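Local coordinates for protein Tp0751 (Treponema pallidum, PDB 5JK2) that probably acts as an adhesin, using a non-canonical lipocalin-type barrel to bind extracellular matrix components and interact with host cells, at residues H40-G52 and S94-T106. The protein carries 1 engineered substitution. Numbering follows the deposited sequence.
Sequences HGEQGALQHLLAG and SAHTHRKTVSFLT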
loop_
_atom_site.group_PDB
_atom_site.type_symbol
_atom_site.label_atom_id
_atom_site.label_comp_id
_atom_site.label_asym_id
_atom_site.label_seq_id
_atom_site.Cartn_x
_atom_site.Cartn_y
_atom_site.Cartn_z
ATOM N N HIS A 40 13.016 -3.669 14.111
ATOM C CA HIS A 40 13.977 -2.855 14.846
ATOM C C HIS A 40 15.164 -2.510 13.956
ATOM O O HIS A 40 15.832 -1.497 14.163
ATOM C CB HIS A 40 14.455 -3.583 16.106
ATOM C CG HIS A 40 15.199 -4.851 15.826
ATOM N ND1 HIS A 40 16.407 -4.877 15.164
ATOM C CD2 HIS A 40 14.907 -6.141 16.121
ATOM C CE1 HIS A 40 16.826 -6.125 15.059
ATOM N NE2 HIS A 40 15.933 -6.913 15.634
ATOM N N GLY A 41 15.418 -3.361 12.966
ATOM C CA GLY A 41 16.552 -3.186 12.077
ATOM C C GLY A 41 16.510 -1.864 11.340
ATOM O O GLY A 41 17.550 -1.243 11.111
ATOM N N GLU A 42 15.304 -1.429 10.983
ATOM C CA GLU A 42 15.114 -0.177 10.260
ATOM C C GLU A 42 15.951 -0.178 8.974
ATOM O O GLU A 42 16.454 0.857 8.535
ATOM C CB GLU A 42 15.465 1.014 11.167
ATOM C CG GLU A 42 14.262 1.850 11.607
ATOM C CD GLU A 42 14.071 3.110 10.771
ATOM O OE1 GLU A 42 15.020 3.920 10.682
ATOM O OE2 GLU A 42 12.970 3.292 10.206
ATOM N N GLN A 43 16.083 -1.358 8.376
ATOM C CA GLN A 43 16.803 -1.510 7.119
ATOM C C GLN A 43 16.137 -0.673 6.032
ATOM O O GLN A 43 14.996 -0.235 6.186
ATOM C CB GLN A 43 16.851 -2.983 6.705
ATOM C CG GLN A 43 17.976 -3.336 5.738
ATOM C CD GLN A 43 17.579 -4.415 4.749
ATOM O OE1 GLN A 43 16.808 -5.317 5.073
ATOM N NE2 GLN A 43 18.100 -4.322 3.531
ATOM N N GLY A 44 16.860 -0.457 4.938
ATOM C CA GLY A 44 16.392 0.362 3.834
ATOM C C GLY A 44 14.951 0.134 3.423
ATOM O O GLY A 44 14.172 1.086 3.360
ATOM N N ALA A 45 14.585 -1.120 3.163
ATOM C CA ALA A 45 13.290 -1.426 2.558
ATOM C C ALA A 45 12.330 -2.193 3.468
ATOM O O ALA A 45 12.552 -3.364 3.786
ATOM C CB ALA A 45 13.499 -2.207 1.274
ATOM N N LEU A 46 11.267 -1.508 3.880
ATOM C CA LEU A 46 10.076 -2.144 4.435
ATOM C C LEU A 46 9.046 -2.273 3.314
ATOM O O LEU A 46 8.120 -3.082 3.381
ATOM C CB LEU A 46 9.517 -1.331 5.608
ATOM C CG LEU A 46 8.025 -1.465 5.943
ATOM C CD1 LEU A 46 7.687 -2.860 6.444
ATOM C CD2 LEU A 46 7.618 -0.413 6.965
ATOM N N GLN A 47 9.229 -1.461 2.276
ATOM C CA GLN A 47 8.338 -1.442 1.126
ATOM C C GLN A 47 8.311 -2.797 0.440
ATOM O O GLN A 47 7.316 -3.178 -0.173
ATOM C CB GLN A 47 8.780 -0.369 0.127
ATOM C CG GLN A 47 8.998 1.012 0.734
ATOM C CD GLN A 47 9.380 2.054 -0.303
ATOM O OE1 GLN A 47 9.388 1.776 -1.502
ATOM N NE2 GLN A 47 9.697 3.259 0.155
ATOM N N HIS A 48 9.418 -3.523 0.551
ATOM C CA HIS A 48 9.567 -4.805 -0.120
ATOM C C HIS A 48 8.479 -5.780 0.326
ATOM O O HIS A 48 8.136 -6.717 -0.396
ATOM C CB HIS A 48 10.957 -5.380 0.152
ATOM C CG HIS A 48 11.435 -6.336 -0.896
ATOM N ND1 HIS A 48 12.742 -6.766 -0.974
ATOM C CD2 HIS A 48 10.779 -6.942 -1.918
ATOM C CE1 HIS A 48 12.871 -7.596 -1.994
ATOM N NE2 HIS A 48 11.697 -7.721 -2.582
ATOM N N LEU A 49 7.927 -5.540 1.511
ATOM C CA LEU A 49 6.834 -6.356 2.023
ATOM C C LEU A 49 5.505 -5.990 1.371
ATOM O O LEU A 49 4.570 -6.788 1.375
ATOM C CB LEU A 49 6.717 -6.208 3.543
ATOM C CG LEU A 49 7.761 -6.922 4.406
ATOM C CD1 LEU A 49 7.578 -6.550 5.867
ATOM C CD2 LEU A 49 7.680 -8.434 4.225
ATOM N N LEU A 50 5.417 -4.785 0.817
ATOM C CA LEU A 50 4.169 -4.320 0.218
ATOM C C LEU A 50 3.952 -4.890 -1.176
ATOM O O LEU A 50 2.812 -5.067 -1.607
ATOM C CB LEU A 50 4.141 -2.793 0.151
ATOM C CG LEU A 50 4.005 -2.083 1.497
ATOM C CD1 LEU A 50 4.180 -0.591 1.325
ATOM C CD2 LEU A 50 2.659 -2.393 2.130
ATOM N N ALA A 51 5.049 -5.162 -1.877
ATOM C CA ALA A 51 4.988 -5.688 -3.236
ATOM C C ALA A 51 4.080 -6.912 -3.319
ATOM O O ALA A 51 4.432 -7.991 -2.843
ATOM C CB ALA A 51 6.381 -6.033 -3.724
ATOM N N GLY A 52 2.906 -6.727 -3.917
ATOM C CA GLY A 52 1.957 -7.809 -4.100
ATOM C C GLY A 52 0.517 -7.357 -3.955
ATOM O O GLY A 52 0.235 -6.167 -3.877
ATOM N N SER A 94 6.831 9.654 -4.839
ATOM C CA SER A 94 7.725 9.529 -3.690
ATOM C C SER A 94 7.206 8.480 -2.707
ATOM O O SER A 94 6.025 8.137 -2.712
ATOM C CB SER A 94 7.895 10.878 -2.978
ATOM O OG SER A 94 6.728 11.246 -2.264
ATOM N N ALA A 95 8.104 7.975 -1.866
ATOM C CA ALA A 95 7.752 6.968 -0.871
ATOM C C ALA A 95 8.779 6.955 0.259
ATOM O O ALA A 95 9.977 6.800 0.015
ATOM C CB ALA A 95 7.656 5.599 -1.517
ATOM N N HIS A 96 8.299 7.110 1.490
ATOM C CA HIS A 96 9.166 7.200 2.662
ATOM C C HIS A 96 8.713 6.264 3.771
ATOM O O HIS A 96 7.522 6.148 4.050
ATOM C CB HIS A 96 9.207 8.637 3.191
ATOM C CG HIS A 96 10.145 9.529 2.438
ATOM N ND1 HIS A 96 9.763 10.243 1.324
ATOM C CD2 HIS A 96 11.455 9.813 2.637
ATOM C CE1 HIS A 96 10.793 10.933 0.870
ATOM N NE2 HIS A 96 11.833 10.690 1.648
ATOM N N THR A 97 9.681 5.600 4.395
ATOM C CA THR A 97 9.425 4.726 5.532
ATOM C C THR A 97 9.825 5.407 6.835
ATOM O O THR A 97 10.879 6.034 6.918
ATOM C CB THR A 97 10.203 3.404 5.416
ATOM O OG1 THR A 97 11.607 3.664 5.526
ATOM C CG2 THR A 97 9.922 2.724 4.090
ATOM N N HIS A 98 8.979 5.283 7.852
ATOM C CA HIS A 98 9.338 5.710 9.197
ATOM C C HIS A 98 8.738 4.751 10.215
ATOM O O HIS A 98 7.518 4.642 10.331
ATOM C CB HIS A 98 8.864 7.138 9.475
ATOM C CG HIS A 98 9.415 7.713 10.744
ATOM N ND1 HIS A 98 8.660 8.475 11.611
ATOM C CD2 HIS A 98 10.650 7.632 11.294
ATOM C CE1 HIS A 98 9.407 8.839 12.638
ATOM N NE2 HIS A 98 10.618 8.340 12.470
ATOM N N ARG A 99 9.608 4.062 10.946
ATOM C CA ARG A 99 9.193 3.082 11.944
ATOM C C ARG A 99 8.360 1.968 11.306
ATOM O O ARG A 99 8.917 1.009 10.774
ATOM C CB ARG A 99 8.419 3.768 13.074
ATOM C CG ARG A 99 9.165 4.932 13.698
ATOM C CD ARG A 99 8.508 5.383 14.989
ATOM N NE ARG A 99 8.780 4.460 16.090
ATOM C CZ ARG A 99 9.870 4.500 16.852
ATOM N NH1 ARG A 99 10.808 5.414 16.638
ATOM N NH2 ARG A 99 10.024 3.618 17.830
ATOM N N LYS A 100 7.035 2.100 11.352
ATOM C CA LYS A 100 6.134 1.074 10.827
ATOM C C LYS A 100 5.138 1.658 9.831
ATOM O O LYS A 100 4.042 1.120 9.645
ATOM C CB LYS A 100 5.381 0.393 11.971
ATOM C CG LYS A 100 6.288 -0.316 12.960
ATOM C CD LYS A 100 5.497 -0.983 14.075
ATOM C CE LYS A 100 6.331 -2.045 14.779
ATOM N NZ LYS A 100 5.731 -2.481 16.071
ATOM N N THR A 101 5.528 2.753 9.188
ATOM C CA THR A 101 4.643 3.459 8.272
ATOM C C THR A 101 5.340 3.849 6.975
ATOM O O THR A 101 6.332 4.578 6.986
ATOM C CB THR A 101 4.080 4.733 8.921
ATOM O OG1 THR A 101 3.560 4.421 10.218
ATOM C CG2 THR A 101 2.976 5.337 8.060
ATOM N N VAL A 102 4.810 3.356 5.860
ATOM C CA VAL A 102 5.220 3.817 4.540
ATOM C C VAL A 102 4.241 4.889 4.079
ATOM O O VAL A 102 3.032 4.661 4.055
ATOM C CB VAL A 102 5.255 2.678 3.509
ATOM C CG1 VAL A 102 5.884 3.158 2.208
ATOM C CG2 VAL A 102 6.024 1.489 4.057
ATOM N N SER A 103 4.766 6.054 3.719
ATOM C CA SER A 103 3.939 7.170 3.278
ATOM C C SER A 103 4.178 7.471 1.805
ATOM O O SER A 103 5.266 7.895 1.415
ATOM C CB SER A 103 4.220 8.411 4.125
ATOM O OG SER A 103 3.669 8.272 5.423
ATOM N N PHE A 104 3.147 7.254 0.996
ATOM C CA PHE A 104 3.248 7.407 -0.449
ATOM C C PHE A 104 2.700 8.733 -0.951
ATOM O O PHE A 104 1.745 9.275 -0.396
ATOM C CB PHE A 104 2.497 6.280 -1.151
ATOM C CG PHE A 104 3.138 4.939 -1.006
ATOM C CD1 PHE A 104 4.086 4.513 -1.919
ATOM C CD2 PHE A 104 2.783 4.096 0.031
ATOM C CE1 PHE A 104 4.676 3.273 -1.797
ATOM C CE2 PHE A 104 3.369 2.855 0.160
ATOM C CZ PHE A 104 4.317 2.443 -0.755
ATOM N N LEU A 105 3.318 9.245 -2.014
ATOM C CA LEU A 105 2.741 10.325 -2.807
ATOM C C LEU A 105 2.627 9.809 -4.230
ATOM O O LEU A 105 3.627 9.693 -4.939
ATOM C CB LEU A 105 3.593 11.601 -2.748
ATOM C CG LEU A 105 3.030 12.892 -3.367
ATOM C CD1 LEU A 105 3.142 12.900 -4.889
ATOM C CD2 LEU A 105 1.583 13.139 -2.945
ATOM N N THR A 106 1.403 9.490 -4.637
ATOM C CA THR A 106 1.160 8.862 -5.925
ATOM C C THR A 106 0.403 9.805 -6.853
ATOM O O THR A 106 -0.181 10.782 -6.398
ATOM C CB THR A 106 0.364 7.561 -5.764
ATOM O OG1 THR A 106 -1.016 7.867 -5.531
ATOM C CG2 THR A 106 0.897 6.743 -4.599
#
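Val102 receives two leucines from the 40-52 loop on a single methyl: Leu46 CD2 lies 3.8 Å from Val102 CG2, and Leu50 CD1 reaches the same CG2 at 3.9 Å. The Leu46 and Val102 side chains slant across one another, with CG of Leu46 anti to its own backbone N (chi1 155°), a setting that carries CD2 to the valine and on to the backbone of Arg99 and Lys100. Leu50 and Phe104 approach from opposite directions. The leucine methyl CD1 meets the ring at its edge, in plane, 3.7 Å from Phe104 CZ and just as near CE2. Gln47 crosses Val102 at about a right angle, its CG 4.1 Å from Val102 CG1. Extended beyond CG (chi2 -178°), the glutamine runs past Thr97, whose CG2 is 3.9 Å from Gln47 CG, and brings its amide to Ala95, where Gln47 NE2 comes to 3.5 Å from Ala95 CB. Strands 86-98 and 101-108 form an antiparallel beta hairpin, neighbours in the eight-stranded up-and-down barrel of this lipocalin-like (calycin) domain. The loop leading from helix 26-39 into strand 52-56 lays a turn with helical backbone angles, held by Leu49 N to Leu46 O and Leu50 N to Gln47 O bonds, against the face of the hairpin that carries Ala95, Thr97 and Val102. Leu46 and Leu50 continue onto Phe122, and Leu50 onto Val120, of strand 115-122, while Leu46 also touches Ala38 of the helix. No hydrogen bond crosses between the segments. At the hairpin turn the bent chain of Glu42, a residue with positive phi just after the helix, brings OE2 to 3.5 Å from Arg99 N, a polar approach at the exposed margin.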